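Local structure of phosphoribosylaminoimidazole-succinocarboxamide synthase (Saccharomyces cerevisiae, 2CNV) at residues 122-127 against 210-215; 214-219 against 239-244. The protein catalyses the ATP-dependent condensation of the nucleotide CAIR with L-aspartate to give SAICAR, a step of de novo purine biosynthesis. All blocks are in the same frame, centred on the assembly; numbering follows the deposited sequence.

Contact 1: residues 122-127 against 210-215. With SSS (N-{[5-amino-1-(5-O-phosphono-beta-D-arabinofuranosyl)-1H-imidazol-4-yl]carbonyl}-L-aspartic acid), chain D.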
loop_
_atom_site.group_PDB
_atom_site.type_symbol
_atom_site.label_atom_id
_atom_site.label_comp_id
_atom_site.label_asym_id
_atom_site.label_seq_id
_atom_site.Cartn_x
_atom_site.Cartn_y
_atom_site.Cartn_z
ATOM N N ARG A 122 3.008 13.136 -0.045
ATOM C CA ARG A 122 3.973 13.187 -1.145
ATOM C C ARG A 122 5.231 13.878 -0.651
ATOM O O ARG A 122 5.159 15.004 -0.169
ATOM C CB ARG A 122 3.402 13.984 -2.317
ATOM C CG ARG A 122 2.029 13.516 -2.815
ATOM C CD ARG A 122 1.587 14.384 -3.985
ATOM N NE ARG A 122 0.222 14.061 -4.398
ATOM C CZ ARG A 122 -0.086 13.217 -5.376
ATOM N NH1 ARG A 122 0.870 12.608 -6.064
ATOM N NH2 ARG A 122 -1.357 12.986 -5.670
ATOM N N GLY A 123 6.372 13.206 -0.745
ATOM C CA GLY A 123 7.651 13.849 -0.416
ATOM C C GLY A 123 8.307 14.426 -1.649
ATOM O O GLY A 123 9.172 15.284 -1.552
ATOM N N TYR A 124 7.884 13.941 -2.816
ATOM C CA TYR A 124 8.482 14.288 -4.098
ATOM C C TYR A 124 7.366 14.559 -5.102
ATOM O O TYR A 124 6.297 13.944 -5.027
ATOM C CB TYR A 124 9.366 13.132 -4.613
ATOM C CG TYR A 124 10.538 12.776 -3.713
ATOM C CD1 TYR A 124 10.340 12.114 -2.491
ATOM C CD2 TYR A 124 11.850 13.099 -4.080
ATOM C CE1 TYR A 124 11.404 11.802 -1.656
ATOM C CE2 TYR A 124 12.926 12.788 -3.246
ATOM C CZ TYR A 124 12.694 12.138 -2.041
ATOM O OH TYR A 124 13.751 11.819 -1.211
ATOM N N ILE A 125 7.602 15.463 -6.046
ATOM C CA ILE A 125 6.557 15.793 -7.022
ATOM C C ILE A 125 6.605 14.826 -8.209
ATOM O O ILE A 125 7.565 14.810 -8.977
ATOM C CB ILE A 125 6.583 17.294 -7.464
ATOM C CG1 ILE A 125 5.294 17.666 -8.223
ATOM C CG2 ILE A 125 7.852 17.617 -8.279
ATOM C CD1 ILE A 125 5.062 19.168 -8.347
ATOM N N THR A 126 5.566 14.010 -8.330
ATOM C CA THR A 126 5.469 13.012 -9.400
ATOM C C THR A 126 3.983 12.684 -9.635
ATOM O O THR A 126 3.118 13.330 -9.044
ATOM C CB THR A 126 6.328 11.748 -9.069
ATOM O OG1 THR A 126 6.411 10.889 -10.210
ATOM C CG2 THR A 126 5.768 10.978 -7.864
ATOM N N GLY A 127 3.687 11.715 -10.505
ATOM C CA GLY A 127 2.302 11.266 -10.717
ATOM C C GLY A 127 1.339 12.401 -11.016
ATOM O O GLY A 127 1.663 13.311 -11.769
ATOM N N GLY A 210 18.422 2.516 0.680
ATOM C CA GLY A 210 18.612 2.620 -0.774
ATOM C C GLY A 210 17.351 2.757 -1.610
ATOM O O GLY A 210 17.417 2.750 -2.848
ATOM N N ILE A 211 16.203 2.893 -0.946
ATOM C CA ILE A 211 14.925 3.054 -1.653
ATOM C C ILE A 211 14.295 4.403 -1.308
ATOM O O ILE A 211 14.139 4.751 -0.131
ATOM C CB ILE A 211 13.943 1.877 -1.362
ATOM C CG1 ILE A 211 14.476 0.565 -1.956
ATOM C CG2 ILE A 211 12.532 2.165 -1.916
ATOM C CD1 ILE A 211 13.757 -0.681 -1.460
ATOM N N ILE A 212 13.949 5.171 -2.336
ATOM C CA ILE A 212 13.199 6.399 -2.128
ATOM C C ILE A 212 11.706 6.085 -2.224
ATOM O O ILE A 212 11.238 5.617 -3.253
ATOM C CB ILE A 212 13.593 7.511 -3.131
ATOM C CG1 ILE A 212 15.068 7.905 -2.930
ATOM C CG2 ILE A 212 12.661 8.725 -2.961
ATOM C CD1 ILE A 212 15.571 8.988 -3.870
ATOM N N ILE A 213 10.980 6.305 -1.130
ATOM C CA ILE A 213 9.519 6.247 -1.155
ATOM C C ILE A 213 9.005 7.656 -1.485
ATOM O O ILE A 213 8.944 8.540 -0.620
ATOM C CB ILE A 213 8.954 5.700 0.177
ATOM C CG1 ILE A 213 9.624 4.354 0.504
ATOM C CG2 ILE A 213 7.407 5.589 0.135
ATOM C CD1 ILE A 213 9.147 3.688 1.805
ATOM N N ALA A 214 8.656 7.852 -2.754
ATOM C CA ALA A 214 8.302 9.177 -3.293
ATOM C C ALA A 214 7.008 9.727 -2.689
ATOM O O ALA A 214 6.863 10.939 -2.481
ATOM C CB ALA A 214 8.176 9.096 -4.805
ATOM N N ASP A 215 6.070 8.818 -2.433
ATOM C CA ASP A 215 4.781 9.148 -1.852
ATOM C C ASP A 215 4.129 7.855 -1.372
ATOM O O ASP A 215 4.632 6.757 -1.661
ATOM C CB ASP A 215 3.890 9.902 -2.862
ATOM C CG ASP A 215 3.735 9.160 -4.182
ATOM O OD1 ASP A 215 3.563 7.926 -4.157
ATOM O OD2 ASP A 215 3.768 9.808 -5.247
HETATM P PA SSS D . -1.085 9.702 -8.055
HETATM O O1A SSS D . -1.000 8.759 -9.221
HETATM O O2A SSS D . -2.420 10.395 -7.937
HETATM O O3A SSS D . 0.108 10.597 -7.892
HETATM O "O5'" SSS D . -1.027 8.751 -6.766
HETATM C "C5'" SSS D . -1.420 9.195 -5.469
HETATM C "C4'" SSS D . -1.127 8.092 -4.462
HETATM O "O4'" SSS D . -1.670 6.872 -4.963
HETATM C "C1'" SSS D . -0.809 5.789 -4.613
HETATM N N9 SSS D . -0.890 4.666 -5.586
HETATM C C4 SSS D . -1.104 4.659 -6.903
HETATM O O6 SSS D . -1.972 3.711 -9.579
HETATM N N3 SSS D . -1.253 5.782 -7.674
HETATM C C6 SSS D . -1.334 2.988 -8.825
HETATM N N6 SSS D . -0.800 1.824 -9.206
HETATM C C61 SSS D . -0.904 1.297 -10.563
HETATM C C62 SSS D . -2.170 0.510 -10.775
HETATM C C63 SSS D . 0.319 0.395 -10.715
HETATM C C64 SSS D . 1.339 1.049 -11.621
HETATM O O65 SSS D . -2.280 -0.156 -11.819
HETATM O O66 SSS D . -3.078 0.539 -9.916
HETATM O O67 SSS D . 2.375 1.518 -11.100
HETATM O O68 SSS D . 1.123 1.096 -12.858
HETATM C C5 SSS D . -1.136 3.370 -7.399
HETATM N N7 SSS D . -0.948 2.574 -6.325
HETATM C C8 SSS D . -0.809 3.371 -5.235
HETATM C "C2'" SSS D . 0.583 6.366 -4.368
HETATM O "O2'" SSS D . 1.555 6.112 -5.376
HETATM C "C3'" SSS D . 0.365 7.854 -4.268
HETATM O "O3'" SSS D . 0.802 8.179 -2.955
HETATM O O HOH W 1 3.840 12.403 -5.512
#

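Contact 2: residues 214-219 against 239-244. With SSS (N-{[5-amino-1-(5-O-phosphono-beta-D-arabinofuranosyl)-1H-imidazol-4-yl]carbonyl}-L-aspartic acid), chain D.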
loop_
_atom_site.group_PDB
_atom_site.type_symbol
_atom_site.label_atom_id
_atom_site.label_comp_id
_atom_site.label_asym_id
_atom_site.label_seq_id
_atom_site.Cartn_x
_atom_site.Cartn_y
_atom_site.Cartn_z
ATOM N N ALA A 214 8.656 7.852 -2.754
ATOM C CA ALA A 214 8.302 9.177 -3.293
ATOM C C ALA A 214 7.008 9.727 -2.689
ATOM O O ALA A 214 6.863 10.939 -2.481
ATOM C CB ALA A 214 8.176 9.096 -4.805
ATOM N N ASP A 215 6.070 8.818 -2.433
ATOM C CA ASP A 215 4.781 9.148 -1.852
ATOM C C ASP A 215 4.129 7.855 -1.372
ATOM O O ASP A 215 4.632 6.757 -1.661
ATOM C CB ASP A 215 3.890 9.902 -2.862
ATOM C CG ASP A 215 3.735 9.160 -4.182
ATOM O OD1 ASP A 215 3.563 7.926 -4.157
ATOM O OD2 ASP A 215 3.768 9.808 -5.247
ATOM N N THR A 216 3.035 7.976 -0.629
ATOM C CA THR A 216 2.349 6.813 -0.087
ATOM C C THR A 216 0.905 7.156 0.215
ATOM O O THR A 216 0.568 8.313 0.481
ATOM C CB THR A 216 3.041 6.280 1.213
ATOM O OG1 THR A 216 2.573 4.957 1.515
ATOM C CG2 THR A 216 2.777 7.189 2.401
ATOM N N LYS A 217 0.056 6.137 0.183
ATOM C CA LYS A 217 -1.344 6.281 0.538
ATOM C C LYS A 217 -1.607 5.516 1.830
ATOM O O LYS A 217 -1.484 4.304 1.866
ATOM C CB LYS A 217 -2.217 5.756 -0.606
ATOM C CG LYS A 217 -3.720 5.890 -0.401
ATOM C CD LYS A 217 -4.472 5.720 -1.725
ATOM C CE LYS A 217 -4.527 4.264 -2.170
ATOM N NZ LYS A 217 -4.974 4.116 -3.590
ATOM N N PHE A 218 -1.929 6.234 2.898
ATOM C CA PHE A 218 -2.344 5.598 4.145
ATOM C C PHE A 218 -3.862 5.552 4.199
ATOM O O PHE A 218 -4.547 6.369 3.570
ATOM C CB PHE A 218 -1.869 6.395 5.371
ATOM C CG PHE A 218 -0.375 6.436 5.566
ATOM C CD1 PHE A 218 0.351 5.282 5.831
ATOM C CD2 PHE A 218 0.299 7.654 5.557
ATOM C CE1 PHE A 218 1.729 5.333 6.034
ATOM C CE2 PHE A 218 1.667 7.715 5.773
ATOM C CZ PHE A 218 2.385 6.552 6.003
ATOM N N GLU A 219 -4.388 4.592 4.952
ATOM C CA GLU A 219 -5.762 4.671 5.412
ATOM C C GLU A 219 -5.741 4.693 6.927
ATOM O O GLU A 219 -4.998 3.938 7.557
ATOM C CB GLU A 219 -6.604 3.503 4.902
ATOM C CG GLU A 219 -8.091 3.658 5.233
ATOM C CD GLU A 219 -8.969 2.553 4.660
ATOM O OE1 GLU A 219 -8.515 1.834 3.751
ATOM O OE2 GLU A 219 -10.124 2.412 5.119
ATOM N N ASP A 239 2.765 -1.422 -3.566
ATOM C CA ASP A 239 1.401 -1.257 -4.076
ATOM C C ASP A 239 0.737 0.022 -3.566
ATOM O O ASP A 239 -0.040 0.633 -4.287
ATOM C CB ASP A 239 0.507 -2.471 -3.754
ATOM C CG ASP A 239 0.737 -3.651 -4.695
ATOM O OD1 ASP A 239 1.472 -3.515 -5.691
ATOM O OD2 ASP A 239 0.154 -4.724 -4.436
ATOM N N SER A 240 1.019 0.406 -2.322
ATOM C CA SER A 240 0.416 1.603 -1.717
ATOM C C SER A 240 1.248 2.884 -1.898
ATOM O O SER A 240 0.802 3.982 -1.529
ATOM C CB SER A 240 0.149 1.363 -0.224
ATOM O OG SER A 240 1.368 1.299 0.491
ATOM N N SER A 241 2.442 2.740 -2.469
ATOM C CA SER A 241 3.436 3.822 -2.516
ATOM C C SER A 241 4.201 3.751 -3.827
ATOM O O SER A 241 4.111 2.747 -4.537
ATOM C CB SER A 241 4.443 3.662 -1.374
ATOM O OG SER A 241 3.838 3.110 -0.212
ATOM N N ARG A 242 4.943 4.816 -4.136
ATOM C CA ARG A 242 5.901 4.820 -5.233
ATOM C C ARG A 242 7.312 4.572 -4.728
ATOM O O ARG A 242 7.887 5.408 -4.030
ATOM C CB ARG A 242 5.854 6.144 -5.997
ATOM C CG ARG A 242 4.789 6.186 -7.061
ATOM C CD ARG A 242 4.888 7.461 -7.893
ATOM N NE ARG A 242 3.824 7.496 -8.885
ATOM C CZ ARG A 242 2.662 8.130 -8.746
ATOM N NH1 ARG A 242 2.382 8.828 -7.646
ATOM N NH2 ARG A 242 1.768 8.061 -9.724
ATOM N N PHE A 243 7.852 3.407 -5.070
ATOM C CA PHE A 243 9.216 3.034 -4.728
ATOM C C PHE A 243 10.146 3.385 -5.889
ATOM O O PHE A 243 9.869 3.039 -7.036
ATOM C CB PHE A 243 9.303 1.522 -4.433
ATOM C CG PHE A 243 8.869 1.121 -3.029
ATOM C CD1 PHE A 243 8.031 1.931 -2.261
ATOM C CD2 PHE A 243 9.280 -0.100 -2.500
ATOM C CE1 PHE A 243 7.631 1.543 -0.975
ATOM C CE2 PHE A 243 8.888 -0.503 -1.221
ATOM C CZ PHE A 243 8.057 0.319 -0.454
ATOM N N TRP A 244 11.237 4.075 -5.575
ATOM C CA TRP A 244 12.289 4.387 -6.537
ATOM C C TRP A 244 13.640 3.900 -6.025
ATOM O O TRP A 244 13.918 3.965 -4.826
ATOM C CB TRP A 244 12.405 5.906 -6.735
ATOM C CG TRP A 244 11.225 6.586 -7.384
ATOM C CD1 TRP A 244 10.282 6.018 -8.189
ATOM C CD2 TRP A 244 10.905 7.978 -7.310
ATOM N NE1 TRP A 244 9.378 6.966 -8.607
ATOM C CE2 TRP A 244 9.740 8.181 -8.084
ATOM C CE3 TRP A 244 11.489 9.076 -6.654
ATOM C CZ2 TRP A 244 9.142 9.440 -8.228
ATOM C CZ3 TRP A 244 10.897 10.332 -6.796
ATOM C CH2 TRP A 244 9.732 10.502 -7.579
HETATM P PA SSS D . -1.085 9.702 -8.055
HETATM O O1A SSS D . -1.000 8.759 -9.221
HETATM O O2A SSS D . -2.420 10.395 -7.937
HETATM O O3A SSS D . 0.108 10.597 -7.892
HETATM O "O5'" SSS D . -1.027 8.751 -6.766
HETATM C "C5'" SSS D . -1.420 9.195 -5.469
HETATM C "C4'" SSS D . -1.127 8.092 -4.462
HETATM O "O4'" SSS D . -1.670 6.872 -4.963
HETATM C "C1'" SSS D . -0.809 5.789 -4.613
HETATM N N9 SSS D . -0.890 4.666 -5.586
HETATM C C4 SSS D . -1.104 4.659 -6.903
HETATM O O6 SSS D . -1.972 3.711 -9.579
HETATM N N3 SSS D . -1.253 5.782 -7.674
HETATM C C6 SSS D . -1.334 2.988 -8.825
HETATM N N6 SSS D . -0.800 1.824 -9.206
HETATM C C61 SSS D . -0.904 1.297 -10.563
HETATM C C62 SSS D . -2.170 0.510 -10.775
HETATM C C63 SSS D . 0.319 0.395 -10.715
HETATM C C64 SSS D . 1.339 1.049 -11.621
HETATM O O65 SSS D . -2.280 -0.156 -11.819
HETATM O O66 SSS D . -3.078 0.539 -9.916
HETATM O O67 SSS D . 2.375 1.518 -11.100
HETATM O O68 SSS D . 1.123 1.096 -12.858
HETATM C C5 SSS D . -1.136 3.370 -7.399
HETATM N N7 SSS D . -0.948 2.574 -6.325
HETATM C C8 SSS D . -0.809 3.371 -5.235
HETATM C "C2'" SSS D . 0.583 6.366 -4.368
HETATM O "O2'" SSS D . 1.555 6.112 -5.376
HETATM C "C3'" SSS D . 0.365 7.854 -4.268
HETATM O "O3'" SSS D . 0.802 8.179 -2.955
HETATM O O HOH W 2 0.983 3.394 2.905
#

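Contact 1: residues 122-127 against 210-215
Tyr124 lays one face of its ring over CG2 of Ile212, a CH-pi contact in which the methyl carbon stands 3.9 Å from the ring centroid and is displaced toward the hydroxyl-bearing rim, 3.5 Å from Tyr124 CZ. Beside the ring, Ala214 O takes two backbone bonds, from Gly123 N at 2.9 Å and from Tyr124 N at 3.2 Å, which hold the chain where it turns a corner at Gly123. Arg122 and Asp215 run side by side toward the bound SSS, yet their charged ends do not pair: Asp215 OD2 lies well out of the guanidinium plane. A water joins them instead, accepting from Arg122 NH1 and donating to Asp215 OD2 and Tyr124 O. With its chain extended from CG to NE (chi2 -180°, chi3 -174°), Arg122 brings NH1 to the phosphate oxygen O3A of SSS at 2.8 Å in a nearly straight bond (169°), while Asp215 OD1 accepts from the sugar hydroxyl O2' at 3.0 Å and, weakly, from O3'. A leucine in place of Arg122 would probably leave phosphate oxygen O3A without one of its cationic donors and the bridging water without its NH1 partner. Thr160 of strand 153-163 binds Arg122 NE, and Arg242 of strand 228-245 forms the salt bridge of Asp215, placing the contact between those strands where strand 113-122 gives way to helix 127-136.

Contact 2: residues 214-219 against 239-244
Arg242 starts with CG beside its backbone N (chi1 -85°) and then runs extended to NE, a course that carries the guanidinium past Asp215 to the phosphate of SSS. Its NH1 reaches two anions, Asp215 OD2 and phosphate oxygen O3A, each at 2.9 Å, and NH2 reaches O1A at 2.9 Å. The salt bridge meets OD2 on its syn side and lies near the guanidinium plane, although the carboxylate is turned 72° from that plane; this second hold on the arginine probably fixes its rotation toward the phosphate. Farther along the two strands, Thr216 and Ser241 face each other as a non-hydrogen-bonded antiparallel pair, with Thr216 OG1 and Ser241 OG 2.8 Å apart. A water lies 2.6 Å from Thr216 OG1 and also bonds to Lys217 O and to Ser240 OG, which is hydrogen-bonded to Thr237 N as well. Backbone bonds flank these side chains, Lys217 N to Ser240 O and Ala214 N to Arg242 O. At the other end the methyl of Ala214 sits over the face of the Trp244 six-membered ring, CB 3.4 Å from its centroid, a CH-pi contact that is almost perpendicular to the ring. Here strands 211-223 and 228-245 form an antiparallel beta hairpin, whose Asp215 and Arg242 line the site that holds SSS, an analogue of the product SAICAR, with Arg242 on the phosphate.

Overall arrangement
Both contacts are buried and use strand 211-223, pairing it with its neighbours on its two sides in the mixed sheet, and they share Ala214 and Asp215; the centre of contact 2 lies about 6 Å from the centre of the chain, that of contact 1 about 14 Å. In contact 1 the partner is the end of strand 113-122 and the loop after it, whereas contact 2 pairs the strand with its hairpin neighbour 228-245. Charge is handled differently: a water mediates in the first, a direct salt bridge in the second. The two converge on SSS, an arginine from each donating hydrogen bonds to its phosphate, and Thr126 of one packs against Arg242 of the other.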